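Side-chain contact in citryl-spermidine/3,4-dihydroxybenzoyl-citryl-spermidine:spermidine ligase (Bacillus anthracis, PDB 3TO3), which catalyses the ATP-dependent condensation of spermidine with citryl-spermidine intermediates, a step in the biosynthesis of the siderophore petrobactin: residues 280-285 against 386-391. Numbering follows the deposited sequence.
With ATP (adenosine-5'-triphosphate), chain E.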
loop_
_atom_site.group_PDB
_atom_site.type_symbol
_atom_site.label_atom_id
_atom_site.label_comp_id
_atom_site.label_asym_id
_atom_site.label_seq_id
_atom_site.Cartn_x
_atom_site.Cartn_y
_atom_site.Cartn_z
ATOM N N ALA B 280 6.251 -22.665 1.371
ATOM C CA ALA B 280 4.877 -22.272 1.710
ATOM C C ALA B 280 3.871 -23.319 1.311
ATOM O O ALA B 280 4.074 -23.999 0.321
ATOM C CB ALA B 280 4.490 -20.931 1.041
ATOM N N GLN B 281 2.786 -23.417 2.083
ATOM C CA GLN B 281 1.569 -24.148 1.698
ATOM C C GLN B 281 0.543 -23.225 1.007
ATOM O O GLN B 281 0.847 -22.078 0.700
ATOM C CB GLN B 281 0.938 -24.775 2.931
ATOM C CG GLN B 281 1.907 -25.647 3.697
ATOM C CD GLN B 281 1.236 -26.442 4.816
ATOM O OE1 GLN B 281 0.693 -25.863 5.763
ATOM N NE2 GLN B 281 1.277 -27.777 4.711
ATOM N N GLN B 282 -0.670 -23.719 0.775
ATOM C CA GLN B 282 -1.720 -22.918 0.151
ATOM C C GLN B 282 -1.964 -21.618 0.878
ATOM O O GLN B 282 -2.409 -20.653 0.275
ATOM C CB GLN B 282 -3.040 -23.683 0.130
ATOM C CG GLN B 282 -3.171 -24.709 -0.989
ATOM C CD GLN B 282 -4.503 -25.447 -0.936
ATOM O OE1 GLN B 282 -5.366 -25.227 -1.782
ATOM N NE2 GLN B 282 -4.680 -26.317 0.078
ATOM N N SER B 283 -1.689 -21.600 2.180
ATOM C CA SER B 283 -1.956 -20.440 3.035
ATOM C C SER B 283 -0.898 -19.357 2.881
ATOM O O SER B 283 -1.156 -18.169 3.110
ATOM C CB SER B 283 -2.141 -20.880 4.508
ATOM O OG SER B 283 -1.169 -20.360 5.410
HETATM N N MSE B 284 0.304 -19.791 2.535
HETATM C CA MSE B 284 1.474 -18.931 2.303
HETATM C C MSE B 284 2.148 -18.302 3.528
HETATM O O MSE B 284 3.342 -18.039 3.480
HETATM C CB MSE B 284 1.129 -17.818 1.354
HETATM C CG MSE B 284 1.080 -18.309 -0.070
HETATM SE SE MSE B 284 0.902 -16.821 -1.232
HETATM C CE MSE B 284 2.531 -15.877 -0.712
ATOM N N ARG B 285 1.448 -18.178 4.649
ATOM C CA ARG B 285 2.106 -17.764 5.885
ATOM C C ARG B 285 2.378 -19.009 6.726
ATOM O O ARG B 285 2.955 -18.944 7.796
ATOM C CB ARG B 285 1.296 -16.702 6.639
ATOM C CG ARG B 285 -0.119 -17.117 6.873
ATOM C CD ARG B 285 -0.804 -16.232 7.876
ATOM N NE ARG B 285 -2.190 -16.639 8.051
ATOM C CZ ARG B 285 -3.019 -16.122 8.947
ATOM N NH1 ARG B 285 -2.590 -15.172 9.763
ATOM N NH2 ARG B 285 -4.277 -16.553 9.025
ATOM N N PRO B 386 -5.068 -32.361 0.476
ATOM C CA PRO B 386 -5.889 -31.268 1.012
ATOM C C PRO B 386 -7.333 -31.420 0.586
ATOM O O PRO B 386 -7.606 -31.781 -0.558
ATOM C CB PRO B 386 -5.294 -30.013 0.375
ATOM C CG PRO B 386 -4.269 -30.479 -0.614
ATOM C CD PRO B 386 -3.890 -31.877 -0.260
ATOM N N PHE B 387 -8.260 -31.128 1.483
ATOM C CA PHE B 387 -9.639 -31.487 1.225
ATOM C C PHE B 387 -10.233 -30.765 0.012
ATOM O O PHE B 387 -10.945 -31.377 -0.767
ATOM C CB PHE B 387 -10.489 -31.342 2.477
ATOM C CG PHE B 387 -11.818 -32.029 2.397
ATOM C CD1 PHE B 387 -11.957 -33.332 2.817
ATOM C CD2 PHE B 387 -12.926 -31.371 1.893
ATOM C CE1 PHE B 387 -13.190 -33.962 2.766
ATOM C CE2 PHE B 387 -14.142 -31.999 1.831
ATOM C CZ PHE B 387 -14.278 -33.298 2.279
ATOM N N ASN B 388 -9.911 -29.492 -0.186
ATOM C CA ASN B 388 -10.336 -28.830 -1.417
ATOM C C ASN B 388 -9.695 -29.422 -2.698
ATOM O O ASN B 388 -10.154 -29.185 -3.805
ATOM C CB ASN B 388 -10.124 -27.315 -1.348
ATOM C CG ASN B 388 -8.655 -26.930 -1.239
ATOM O OD1 ASN B 388 -7.880 -27.553 -0.503
ATOM N ND2 ASN B 388 -8.269 -25.882 -1.960
ATOM N N GLY B 389 -8.641 -30.202 -2.553
ATOM C CA GLY B 389 -8.151 -30.946 -3.693
ATOM C C GLY B 389 -9.195 -31.880 -4.294
ATOM O O GLY B 389 -9.227 -32.098 -5.500
ATOM N N LEU B 390 -10.067 -32.423 -3.457
ATOM C CA LEU B 390 -11.057 -33.385 -3.924
ATOM C C LEU B 390 -11.971 -32.851 -5.045
ATOM O O LEU B 390 -12.490 -33.617 -5.848
ATOM C CB LEU B 390 -11.871 -33.908 -2.756
ATOM C CG LEU B 390 -11.032 -34.533 -1.622
ATOM C CD1 LEU B 390 -11.903 -34.873 -0.457
ATOM C CD2 LEU B 390 -10.214 -35.738 -2.032
ATOM N N TYR B 391 -12.254 -31.561 -5.029
ATOM C CA TYR B 391 -12.966 -30.903 -6.125
ATOM C C TYR B 391 -12.104 -30.105 -7.102
ATOM O O TYR B 391 -12.631 -29.398 -7.938
ATOM C CB TYR B 391 -14.202 -30.133 -5.646
ATOM C CG TYR B 391 -14.023 -29.328 -4.382
ATOM C CD1 TYR B 391 -13.564 -27.999 -4.426
ATOM C CD2 TYR B 391 -14.317 -29.880 -3.132
ATOM C CE1 TYR B 391 -13.404 -27.230 -3.251
ATOM C CE2 TYR B 391 -14.149 -29.116 -1.938
ATOM C CZ TYR B 391 -13.711 -27.795 -2.014
ATOM O OH TYR B 391 -13.554 -27.045 -0.849
HETATM P PB ATP E . -4.470 -19.958 7.213
HETATM O O1B ATP E . -3.141 -19.252 7.109
HETATM O O2B ATP E . -5.272 -19.359 8.338
HETATM O O3B ATP E . -4.231 -21.496 7.439
HETATM P PA ATP E . -5.718 -18.460 5.319
HETATM O O1A ATP E . -4.775 -17.388 5.829
HETATM O O2A ATP E . -7.169 -18.201 5.709
HETATM O O3A ATP E . -5.282 -19.842 5.882
HETATM O "O5'" ATP E . -5.586 -18.480 3.753
HETATM C "C5'" ATP E . -5.783 -19.643 3.041
HETATM C "C4'" ATP E . -6.030 -19.507 1.646
HETATM O "O4'" ATP E . -6.672 -20.725 1.136
HETATM C "C3'" ATP E . -6.985 -18.404 1.390
HETATM O "O3'" ATP E . -6.405 -17.459 0.576
HETATM C "C2'" ATP E . -8.136 -19.043 0.729
HETATM O "O2'" ATP E . -8.668 -18.225 -0.226
HETATM C "C1'" ATP E . -7.520 -20.261 0.130
HETATM N N9 ATP E . -8.442 -21.270 -0.317
HETATM C C8 ATP E . -8.411 -21.828 -1.540
HETATM N N7 ATP E . -9.405 -22.724 -1.609
HETATM C C5 ATP E . -10.068 -22.749 -0.430
HETATM C C6 ATP E . -11.163 -23.488 0.041
HETATM N N6 ATP E . -11.796 -24.445 -0.823
HETATM N N1 ATP E . -11.603 -23.280 1.304
HETATM C C2 ATP E . -10.996 -22.375 2.100
HETATM N N3 ATP E . -9.940 -21.646 1.673
HETATM C C4 ATP E . -9.453 -21.811 0.415
#
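With CG opposite its own carbonyl carbon (chi1 -80°) and the chain fully extended beyond, Q282 reaches out toward N388, whose CG sits between its backbone N and carbonyl carbon (chi1 64°). The two side chains reach toward each other, and their amides lie nearly in one plane, 16° apart. ND2 of N388 donates to OE1 of Q282 at 3.0 Å, an almost straight bond that meets a lone pair of the oxygen in the carbonyl plane. The return bond, from Q282 NE2 to N388 OD1, is weak at 3.5 Å, and that NE2 also bonds E154 of helix 150-156. CB of P386 packs 3.8 Å from NE2 of Q282. This buried amide pair ties the turn between strands 278-280 and 286-289 to the loop after strand 383-386, and both loops line the ATP site of this IucA/IucC-family synthetase. The first loop makes a type I turn from Q281 to M284 and serves the phosphates: OG of S283 donates to O1B of ATP at 2.8 Å. NE of R285, carried by a chain extended from CG to NE, donates to the same oxygen at 2.9 Å, and NH2 of R285 bonds ATP O2B. Two side chains thus grip O1B, and the positive charge of R285 probably offsets part of the phosphate charge. At the other end of the nucleotide, Y391 OH accepts a bond from adenine N6 at 3.1 Å and is also hydrogen-bonded to OD1 of N516 in helix 502-528. CB of N388 touches N6 as well, at 3.4 Å.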